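Side-chain contacts in endo-alpha-mannosidase (Bacteroides thetaiotaomicron, PDB 4ACY), which probably cleaves internal alpha-mannosidic linkages in N-glycan processing, as a family 99 glycoside hydrolase: residues T228-E231 / S232-P235; S265-Q268 / W269-A272; R289-P292 / W293-S296; N328-E332 / G333-E337. All coordinates share one frame; numbering follows the deposited sequence.

Contact 1 (T228-E231 / S232-P235); sequences TLKE and SELP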
loop_
_atom_site.group_PDB
_atom_site.type_symbol
_atom_site.label_atom_id
_atom_site.label_comp_id
_atom_site.label_asym_id
_atom_site.label_seq_id
_atom_site.Cartn_x
_atom_site.Cartn_y
_atom_site.Cartn_z
ATOM N N THR A 228 4.219 -11.300 -4.995
ATOM C CA THR A 228 4.454 -12.215 -6.098
ATOM C C THR A 228 4.457 -11.409 -7.388
ATOM O O THR A 228 3.677 -10.483 -7.534
ATOM C CB THR A 228 3.419 -13.380 -6.150
ATOM O OG1 THR A 228 3.816 -14.341 -7.159
ATOM C CG2 THR A 228 2.026 -12.873 -6.445
ATOM N N LEU A 229 5.356 -11.773 -8.303
ATOM C CA LEU A 229 5.441 -11.141 -9.628
ATOM C C LEU A 229 4.707 -11.916 -10.716
ATOM O O LEU A 229 4.279 -11.346 -11.712
ATOM C CB LEU A 229 6.902 -11.002 -10.042
ATOM C CG LEU A 229 7.777 -10.135 -9.152
ATOM C CD1 LEU A 229 9.209 -10.284 -9.678
ATOM C CD2 LEU A 229 7.286 -8.696 -9.176
ATOM N N LYS A 230 4.575 -13.225 -10.532
ATOM C CA LYS A 230 3.969 -14.048 -11.561
ATOM C C LYS A 230 3.396 -15.337 -10.990
ATOM O O LYS A 230 3.927 -15.906 -10.033
ATOM C CB LYS A 230 4.978 -14.362 -12.676
ATOM C CG LYS A 230 6.232 -15.132 -12.245
ATOM C CD LYS A 230 7.309 -15.110 -13.348
ATOM C CE LYS A 230 8.143 -13.850 -13.288
ATOM N NZ LYS A 230 8.840 -13.601 -14.586
ATOM N N GLU A 231 2.301 -15.769 -11.599
ATOM C CA GLU A 231 1.622 -17.007 -11.246
ATOM C C GLU A 231 2.567 -18.217 -11.180
ATOM O O GLU A 231 2.406 -19.089 -10.315
ATOM C CB GLU A 231 0.483 -17.228 -12.251
ATOM C CG GLU A 231 -0.331 -18.475 -12.047
ATOM C CD GLU A 231 -1.744 -18.323 -12.543
ATOM O OE1 GLU A 231 -1.991 -17.537 -13.494
ATOM O OE2 GLU A 231 -2.614 -19.002 -11.973
ATOM N N SER A 232 3.569 -18.249 -12.065
ATOM C CA SER A 232 4.503 -19.382 -12.149
ATOM C C SER A 232 5.516 -19.425 -11.010
ATOM O O SER A 232 6.187 -20.443 -10.808
ATOM C CB SER A 232 5.219 -19.415 -13.509
ATOM O OG SER A 232 6.136 -18.341 -13.616
ATOM N N GLU A 233 5.623 -18.330 -10.254
ATOM C CA GLU A 233 6.523 -18.288 -9.105
ATOM C C GLU A 233 5.786 -18.447 -7.762
ATOM O O GLU A 233 6.389 -18.336 -6.693
ATOM C CB GLU A 233 7.375 -17.014 -9.118
ATOM C CG GLU A 233 8.413 -17.002 -10.227
ATOM C CD GLU A 233 9.237 -15.720 -10.284
ATOM O OE1 GLU A 233 8.989 -14.764 -9.508
ATOM O OE2 GLU A 233 10.147 -15.669 -11.129
ATOM N N LEU A 234 4.491 -18.723 -7.829
ATOM C CA LEU A 234 3.699 -18.963 -6.616
ATOM C C LEU A 234 4.262 -20.067 -5.693
ATOM O O LEU A 234 4.174 -19.944 -4.467
ATOM C CB LEU A 234 2.221 -19.194 -6.949
ATOM C CG LEU A 234 1.415 -17.966 -7.402
ATOM C CD1 LEU A 234 -0.017 -18.351 -7.714
ATOM C CD2 LEU A 234 1.437 -16.874 -6.338
ATOM N N PRO A 235 4.876 -21.131 -6.262
ATOM C CA PRO A 235 5.529 -22.109 -5.377
ATOM C C PRO A 235 6.578 -21.516 -4.433
ATOM O O PRO A 235 6.828 -22.090 -3.362
ATOM C CB PRO A 235 6.196 -23.083 -6.364
ATOM C CG PRO A 235 5.310 -23.054 -7.541
ATOM C CD PRO A 235 4.823 -21.621 -7.657
HETATM O O HOH W 1 6.072 -15.595 -5.902
HETATM O O HOH W 2 7.182 -13.878 -7.847
#
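Lys230 and Glu233 meet along their aliphatic stems, which cross at a slant with Lys230 CG 3.5 Å from Glu233 CG. Beyond that point the lysine bends at its third torsion, and Lys230 CE lies 3.5 Å from Glu233 OE2. The charged ends stop short of a salt bridge: Lys230 NZ lies 4.2 Å from Glu233 OE2. Ser232 OG rests against the same lysine stem. Elsewhere in the turn, Leu234 CD2 touches Thr228 OG1 at 3.6 Å, on the side covered by Phe245 and Met266. Two backbone bonds set this up, in keeping with a short 3-10 turn. Glu233 N donates to Lys230 O, and Leu234 N donates to Glu231 O at 3.3 Å. Two waters fill in the polar links. One bridges Thr228 OG1 and Glu233 O; the other accepts from Leu229 N and donates to Glu233 OE1 at 2.6 Å. An alanine in place of Glu233 would leave that second water without its carboxylate acceptor and would probably free the lysine stem to swing. The chemistry is thus divided, with one carboxylate oxygen given to water and the other placed where it could offer the lysine only a longer-range attraction.

Contact 2 (S265-Q268 / W269-A272); sequences SMQQ and WAKA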
loop_
_atom_site.group_PDB
_atom_site.type_symbol
_atom_site.label_atom_id
_atom_site.label_comp_id
_atom_site.label_asym_id
_atom_site.label_seq_id
_atom_site.Cartn_x
_atom_site.Cartn_y
_atom_site.Cartn_z
ATOM N N SER A 265 -7.360 -17.685 -11.448
ATOM C CA SER A 265 -6.399 -18.794 -11.382
ATOM C C SER A 265 -5.488 -18.712 -10.140
ATOM O O SER A 265 -5.181 -19.720 -9.510
ATOM C CB SER A 265 -5.603 -18.860 -12.691
ATOM O OG SER A 265 -4.546 -19.801 -12.620
HETATM N N MSE A 266 -5.064 -17.508 -9.777
HETATM C CA MSE A 266 -4.211 -17.344 -8.606
HETATM C C MSE A 266 -4.968 -17.663 -7.320
HETATM O O MSE A 266 -4.418 -18.292 -6.402
HETATM C CB MSE A 266 -3.588 -15.947 -8.586
HETATM C CG MSE A 266 -2.518 -15.795 -9.656
HETATM SE SE MSE A 266 -2.094 -13.943 -10.085
HETATM C CE MSE A 266 -1.257 -13.470 -8.405
ATOM N N GLN A 267 -6.232 -17.251 -7.269
ATOM C CA GLN A 267 -7.108 -17.588 -6.140
ATOM C C GLN A 267 -7.279 -19.097 -6.032
ATOM O O GLN A 267 -7.273 -19.653 -4.933
ATOM C CB GLN A 267 -8.481 -16.920 -6.292
ATOM C CG GLN A 267 -9.573 -17.408 -5.297
ATOM C CD GLN A 267 -9.241 -17.141 -3.822
ATOM O OE1 GLN A 267 -8.278 -16.450 -3.490
ATOM N NE2 GLN A 267 -10.049 -17.712 -2.929
ATOM N N GLN A 268 -7.446 -19.749 -7.179
ATOM C CA GLN A 268 -7.560 -21.209 -7.222
ATOM C C GLN A 268 -6.307 -21.871 -6.646
ATOM O O GLN A 268 -6.418 -22.820 -5.876
ATOM C CB GLN A 268 -7.819 -21.709 -8.652
ATOM C CG GLN A 268 -9.241 -21.514 -9.182
ATOM C CD GLN A 268 -9.369 -21.859 -10.679
ATOM O OE1 GLN A 268 -8.707 -22.784 -11.185
ATOM N NE2 GLN A 268 -10.223 -21.121 -11.389
ATOM N N TRP A 269 -5.129 -21.359 -7.011
ATOM C CA TRP A 269 -3.857 -21.849 -6.474
ATOM C C TRP A 269 -3.787 -21.635 -4.962
ATOM O O TRP A 269 -3.372 -22.528 -4.214
ATOM C CB TRP A 269 -2.662 -21.149 -7.150
ATOM C CG TRP A 269 -1.336 -21.765 -6.771
ATOM C CD1 TRP A 269 -0.673 -22.760 -7.440
ATOM C CD2 TRP A 269 -0.526 -21.448 -5.629
ATOM N NE1 TRP A 269 0.493 -23.074 -6.794
ATOM C CE2 TRP A 269 0.610 -22.292 -5.675
ATOM C CE3 TRP A 269 -0.652 -20.543 -4.565
ATOM C CZ2 TRP A 269 1.622 -22.249 -4.710
ATOM C CZ3 TRP A 269 0.352 -20.503 -3.604
ATOM C CH2 TRP A 269 1.474 -21.349 -3.683
ATOM N N ALA A 270 -4.194 -20.441 -4.519
ATOM C CA ALA A 270 -4.168 -20.099 -3.105
ATOM C C ALA A 270 -5.000 -21.087 -2.292
ATOM O O ALA A 270 -4.536 -21.601 -1.278
ATOM C CB ALA A 270 -4.674 -18.670 -2.883
ATOM N N LYS A 271 -6.234 -21.313 -2.736
ATOM C CA LYS A 271 -7.163 -22.231 -2.072
ATOM C C LYS A 271 -6.551 -23.635 -2.023
ATOM O O LYS A 271 -6.517 -24.275 -0.965
ATOM C CB LYS A 271 -8.514 -22.216 -2.804
ATOM C CG LYS A 271 -9.664 -22.973 -2.139
ATOM C CD LYS A 271 -10.934 -22.846 -2.998
ATOM C CE LYS A 271 -11.940 -23.973 -2.732
ATOM N NZ LYS A 271 -13.060 -23.508 -1.861
ATOM N N ALA A 272 -6.029 -24.093 -3.159
ATOM C CA ALA A 272 -5.436 -25.428 -3.238
ATOM C C ALA A 272 -4.180 -25.583 -2.375
ATOM O O ALA A 272 -3.850 -26.693 -1.964
ATOM C CB ALA A 272 -5.151 -25.811 -4.704
#
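The indole of Trp269 is turned away from residues 265-268 and meets them through its stem, Trp269 CB sitting 3.4 Å from Met266 O. With CG anti to the backbone N (chi1 -172°), the ring is carried clear of the preceding turn. Leu234 CD1 lies above one side of the indole plane, displaced to the rim near CG and CD2, and the ring of His273 stacks on the indole. The other flat group, the Gln267 amide, folds back through a bent second torsion until Gln267 OE1 lies 4.3 Å from Ala270 CB, a light contact one turn on. The beta carbons of Ala270 and Lys271 lie against the preceding turn's carbonyls: Ala270 CB is 3.5 Å from Gln267 O, and Lys271 CB approaches the same oxygen before its chain leads away. The backbone carries four consecutive alpha-helical bonds, from Trp269 N to Ser265 O through Ala272 N to Gln268 O, of which Lys271 N to Gln267 O is 2.9 Å. Helix 263-272 links strands 244-246 and 276-281 as the crossover of a beta-alpha-beta unit. Met266, present as selenomethionine, and Ala270 face the barrel, packing on Phe245 and Phe277, whereas Trp269 reaches the loop that leads into helix 235-239.

Contact 3 (R289-P292 / W293-S296); sequences RIRP and WNGS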
loop_
_atom_site.group_PDB
_atom_site.type_symbol
_atom_site.label_atom_id
_atom_site.label_comp_id
_atom_site.label_asym_id
_atom_site.label_seq_id
_atom_site.Cartn_x
_atom_site.Cartn_y
_atom_site.Cartn_z
ATOM N N ARG A 289 6.161 12.587 -13.376
ATOM C CA ARG A 289 6.942 13.650 -12.751
ATOM C C ARG A 289 8.238 13.085 -12.146
ATOM O O ARG A 289 9.334 13.638 -12.369
ATOM C CB ARG A 289 6.111 14.428 -11.724
ATOM C CG ARG A 289 4.992 15.257 -12.362
ATOM C CD ARG A 289 5.468 16.671 -12.660
ATOM N NE ARG A 289 5.148 17.576 -11.567
ATOM C CZ ARG A 289 5.657 18.793 -11.416
ATOM N NH1 ARG A 289 6.529 19.276 -12.297
ATOM N NH2 ARG A 289 5.294 19.527 -10.376
ATOM N N ILE A 290 8.120 11.991 -11.387
ATOM C CA ILE A 290 9.296 11.388 -10.752
ATOM C C ILE A 290 10.042 10.418 -11.670
ATOM O O ILE A 290 11.225 10.167 -11.435
ATOM C CB ILE A 290 8.989 10.728 -9.374
ATOM C CG1 ILE A 290 8.027 9.536 -9.497
ATOM C CG2 ILE A 290 8.448 11.759 -8.378
ATOM C CD1 ILE A 290 8.372 8.411 -8.502
ATOM N N ARG A 291 9.362 9.893 -12.696
ATOM C CA ARG A 291 9.963 8.957 -13.673
ATOM C C ARG A 291 9.545 9.302 -15.112
ATOM O O ARG A 291 8.695 8.631 -15.704
ATOM C CB ARG A 291 9.598 7.492 -13.343
ATOM C CG ARG A 291 9.994 7.041 -11.948
ATOM C CD ARG A 291 9.572 5.604 -11.687
ATOM N NE ARG A 291 9.950 5.159 -10.348
ATOM C CZ ARG A 291 9.094 4.736 -9.418
ATOM N NH1 ARG A 291 7.782 4.697 -9.673
ATOM N NH2 ARG A 291 9.555 4.333 -8.238
ATOM N N PRO A 292 10.163 10.342 -15.700
ATOM C CA PRO A 292 9.653 10.905 -16.961
ATOM C C PRO A 292 9.642 9.902 -18.115
ATOM O O PRO A 292 8.863 10.064 -19.051
ATOM C CB PRO A 292 10.618 12.055 -17.272
ATOM C CG PRO A 292 11.296 12.379 -15.993
ATOM C CD PRO A 292 11.201 11.185 -15.073
ATOM N N TRP A 293 10.510 8.888 -18.019
ATOM C CA TRP A 293 10.688 7.839 -19.027
ATOM C C TRP A 293 9.653 6.714 -18.910
ATOM O O TRP A 293 9.615 5.803 -19.760
ATOM C CB TRP A 293 12.109 7.237 -18.878
ATOM C CG TRP A 293 12.408 6.962 -17.441
ATOM C CD1 TRP A 293 13.005 7.806 -16.550
ATOM C CD2 TRP A 293 12.035 5.798 -16.696
ATOM N NE1 TRP A 293 13.047 7.238 -15.307
ATOM C CE2 TRP A 293 12.462 6.001 -15.363
ATOM C CE3 TRP A 293 11.404 4.586 -17.032
ATOM C CZ2 TRP A 293 12.282 5.042 -14.360
ATOM C CZ3 TRP A 293 11.218 3.637 -16.039
ATOM C CH2 TRP A 293 11.649 3.869 -14.718
ATOM N N ASN A 294 8.808 6.776 -17.877
ATOM C CA ASN A 294 7.956 5.627 -17.508
ATOM C C ASN A 294 6.514 5.731 -18.000
ATOM O O ASN A 294 5.606 5.144 -17.399
ATOM C CB ASN A 294 7.986 5.396 -15.988
ATOM C CG ASN A 294 7.532 3.992 -15.579
ATOM O OD1 ASN A 294 7.651 3.018 -16.340
ATOM N ND2 ASN A 294 7.025 3.879 -14.356
ATOM N N GLY A 295 6.321 6.410 -19.125
ATOM C CA GLY A 295 4.999 6.548 -19.730
ATOM C C GLY A 295 4.307 5.235 -20.080
ATOM O O GLY A 295 3.073 5.173 -20.115
ATOM N N SER A 296 5.081 4.175 -20.309
ATOM C CA SER A 296 4.504 2.873 -20.667
ATOM C C SER A 296 3.658 2.272 -19.535
ATOM O O SER A 296 2.789 1.438 -19.779
ATOM C CB SER A 296 5.585 1.874 -21.113
ATOM O OG SER A 296 6.448 1.489 -20.054
HETATM O O HOH W 3 7.663 8.378 -20.633
#
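Arg291 to Asn294 form a type I beta turn, closed by Asn294 N donating to Arg291 O at 2.9 Å. The Trp293 side chain folds back over this turn, because CG lies between the backbone N and the carbonyl carbon (chi1 46°). One indole face then receives Arg291 CB and Asn294 CB, each 3.6 Å above the ring plane and displaced toward the rim. The arginine stem continues past the benzene end of the indole, with Arg291 CD 3.8 Å from Trp293 CZ2. Extended from CG to NE, it carries the guanidinium beyond the ring to Asp287 and Glu332, with which NH1 makes salt bridges. The guanidinium plane is turned 58° from the indole, and Ile290 CD1 covers one of its faces. Asn294 CB also presses on Arg291 CB at 3.7 Å, while ND2 bonds Asp287 and OD1 bonds Thr297. Pro292 CD makes a looser apolar contact with Trp293 CD1 at 4.1 Å, and water 3 bridges Pro292 O and Gly295 N just past the turn. Trp293 NE1 gives its hydrogen to Ala67 O. Stem packs on ring, while Arg291 NH1, Trp293 NE1 and the Asn294 amide bond to residues outside these two segments. One Asp287 oxygen takes both Arg291 and Asn294, which probably steadies the guanidinium and tends to offset its charge in this surface loop.

Contact 4 (N328-E332 / G333-E337); sequences NEWHE and GTQIE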
loop_
_atom_site.group_PDB
_atom_site.type_symbol
_atom_site.label_atom_id
_atom_site.label_comp_id
_atom_site.label_asym_id
_atom_site.label_seq_id
_atom_site.Cartn_x
_atom_site.Cartn_y
_atom_site.Cartn_z
ATOM N N ASN A 328 -2.522 6.828 -0.729
ATOM C CA ASN A 328 -1.817 8.087 -0.945
ATOM C C ASN A 328 -0.373 7.943 -1.401
ATOM O O ASN A 328 0.525 8.603 -0.861
ATOM C CB ASN A 328 -1.891 8.993 0.302
ATOM C CG ASN A 328 -1.190 8.398 1.522
ATOM O OD1 ASN A 328 -1.007 7.177 1.625
ATOM N ND2 ASN A 328 -0.802 9.272 2.465
ATOM N N GLU A 329 -0.163 7.094 -2.402
ATOM C CA GLU A 329 1.142 7.053 -3.071
ATOM C C GLU A 329 1.051 8.063 -4.211
ATOM O O GLU A 329 0.806 7.707 -5.372
ATOM C CB GLU A 329 1.444 5.642 -3.591
ATOM C CG GLU A 329 2.920 5.183 -3.399
ATOM C CD GLU A 329 3.964 6.055 -4.110
ATOM O OE1 GLU A 329 3.649 7.183 -4.531
ATOM O OE2 GLU A 329 5.141 5.603 -4.227
ATOM N N TRP A 330 1.204 9.334 -3.844
ATOM C CA TRP A 330 1.039 10.444 -4.769
ATOM C C TRP A 330 2.050 10.392 -5.901
ATOM O O TRP A 330 1.716 10.741 -7.043
ATOM C CB TRP A 330 1.088 11.794 -4.021
ATOM C CG TRP A 330 -0.179 12.035 -3.247
ATOM C CD1 TRP A 330 -0.423 11.695 -1.950
ATOM C CD2 TRP A 330 -1.398 12.626 -3.745
ATOM N NE1 TRP A 330 -1.703 12.055 -1.597
ATOM C CE2 TRP A 330 -2.327 12.614 -2.682
ATOM C CE3 TRP A 330 -1.791 13.159 -4.987
ATOM C CZ2 TRP A 330 -3.629 13.133 -2.812
ATOM C CZ3 TRP A 330 -3.084 13.672 -5.113
ATOM C CH2 TRP A 330 -3.984 13.648 -4.027
ATOM N N HIS A 331 3.269 9.926 -5.614
ATOM C CA HIS A 331 4.308 9.936 -6.656
ATOM C C HIS A 331 3.907 9.071 -7.821
ATOM O O HIS A 331 4.330 9.322 -8.946
ATOM C CB HIS A 331 5.661 9.429 -6.149
ATOM C CG HIS A 331 6.115 10.059 -4.875
ATOM N ND1 HIS A 331 6.308 11.417 -4.735
ATOM C CD2 HIS A 331 6.452 9.502 -3.692
ATOM C CE1 HIS A 331 6.717 11.672 -3.502
ATOM N NE2 HIS A 331 6.825 10.524 -2.854
ATOM N N GLU A 332 3.094 8.048 -7.557
ATOM C CA GLU A 332 2.763 7.067 -8.583
ATOM C C GLU A 332 1.352 7.217 -9.141
ATOM O O GLU A 332 0.926 6.434 -9.985
ATOM C CB GLU A 332 2.993 5.649 -8.056
ATOM C CG GLU A 332 4.479 5.412 -7.794
ATOM C CD GLU A 332 4.818 3.991 -7.444
ATOM O OE1 GLU A 332 3.931 3.242 -6.959
ATOM O OE2 GLU A 332 6.016 3.632 -7.598
ATOM N N GLY A 333 0.654 8.253 -8.690
ATOM C CA GLY A 333 -0.649 8.588 -9.274
ATOM C C GLY A 333 -1.679 7.507 -9.025
ATOM O O GLY A 333 -2.620 7.335 -9.804
ATOM N N THR A 334 -1.484 6.748 -7.952
ATOM C CA THR A 334 -2.403 5.658 -7.641
ATOM C C THR A 334 -3.363 6.003 -6.508
ATOM O O THR A 334 -4.149 5.153 -6.118
ATOM C CB THR A 334 -1.644 4.362 -7.269
ATOM O OG1 THR A 334 -0.795 4.619 -6.147
ATOM C CG2 THR A 334 -0.806 3.872 -8.453
ATOM N N GLN A 335 -3.308 7.242 -6.003
ATOM C CA GLN A 335 -4.028 7.626 -4.781
ATOM C C GLN A 335 -5.548 7.644 -4.965
ATOM O O GLN A 335 -6.040 8.038 -6.024
ATOM C CB GLN A 335 -3.514 8.973 -4.236
ATOM C CG GLN A 335 -3.973 10.236 -4.976
ATOM C CD GLN A 335 -3.472 10.362 -6.429
ATOM O OE1 GLN A 335 -2.377 9.894 -6.787
ATOM N NE2 GLN A 335 -4.264 11.010 -7.256
ATOM N N ILE A 336 -6.272 7.189 -3.947
ATOM C CA ILE A 336 -7.724 7.438 -3.932
ATOM C C ILE A 336 -8.007 8.692 -3.120
ATOM O O ILE A 336 -9.136 9.217 -3.162
ATOM C CB ILE A 336 -8.549 6.214 -3.446
ATOM C CG1 ILE A 336 -8.165 5.841 -2.006
ATOM C CG2 ILE A 336 -8.412 5.011 -4.431
ATOM C CD1 ILE A 336 -9.131 4.822 -1.395
ATOM N N GLU A 337 -6.980 9.185 -2.425
ATOM C CA GLU A 337 -7.064 10.433 -1.651
ATOM C C GLU A 337 -7.544 11.588 -2.541
ATOM O O GLU A 337 -7.172 11.670 -3.728
ATOM C CB GLU A 337 -5.738 10.774 -0.976
ATOM C CG GLU A 337 -5.875 11.947 -0.005
ATOM C CD GLU A 337 -4.624 12.333 0.702
ATOM O OE1 GLU A 337 -3.572 11.658 0.546
ATOM O OE2 GLU A 337 -4.690 13.341 1.444
HETATM O O HOH W 4 -0.478 11.845 -7.892
HETATM O O HOH W 5 1.486 2.903 -6.038
#
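Trp330, Gln335 and Glu337 pack together in the buried loop that follows strand 322-324, the last strand of the TIM barrel, at the C-terminal end where such barrels carry their active sites. Gln335 CG stands over the six-membered ring of Trp330 in a CH-pi contact, 3.4 Å from the centroid and only 4° off the ring normal. Gln335 CG sits between backbone N and carbonyl carbon (chi1 76°), and a bend at the next torsion lays the amide almost flat on the indole, the planes 8° apart; the amide's main polar partner is Tyr352. At the ring edge, Trp330 NE1 donates to Glu337 OE1 at 2.9 Å, nearly in the indole plane but from above the carboxylate plane. Glu337 OE1 also bonds Tyr97 OH and lies 3.2 Å from Asn328 CB. A phenylalanine in place of Trp330 would take away this N-H and would probably leave Glu337 OE1 with one grip fewer and the carboxylate freer to turn. The chain reverses at Gly333, whose phi is positive and whose N bonds Trp330 O at 3.2 Å. Thr334 OG1, held by Ser326, comes 3.5 Å from Glu329 CB and shares a water with Glu332, the partner of Arg291. Glu329 centres an inverse gamma turn; a formate, probably from the crystallisation liquor, lies about 5 Å from its side chain and may mark a pocket. Such a cross-braced loop after the eighth strand fits the active-site end of a TIM-barrel glycosidase.

In the fold
All four contacts follow one another along the chain; none nests within or crosses another. Contact 1 closes the turn between barrel strand 223-227 and helix 235-239. Contact 2 lies on helix 263-272, which returns the chain from strand 244-246 to strand 276-281. These two touch where Trp269 meets Leu234 and Pro235, joining successive barrel units. Contact 3 shapes the long loop between strand 276-281 and helix 305-316, and contact 4 the loop between strand 322-324 and helix 359-376. This second pair, with centres about 15 Å apart, is joined by a salt bridge and by Ile290 packing on His331. Contacts 2 and 4 lie on opposite sides of the chain's centre.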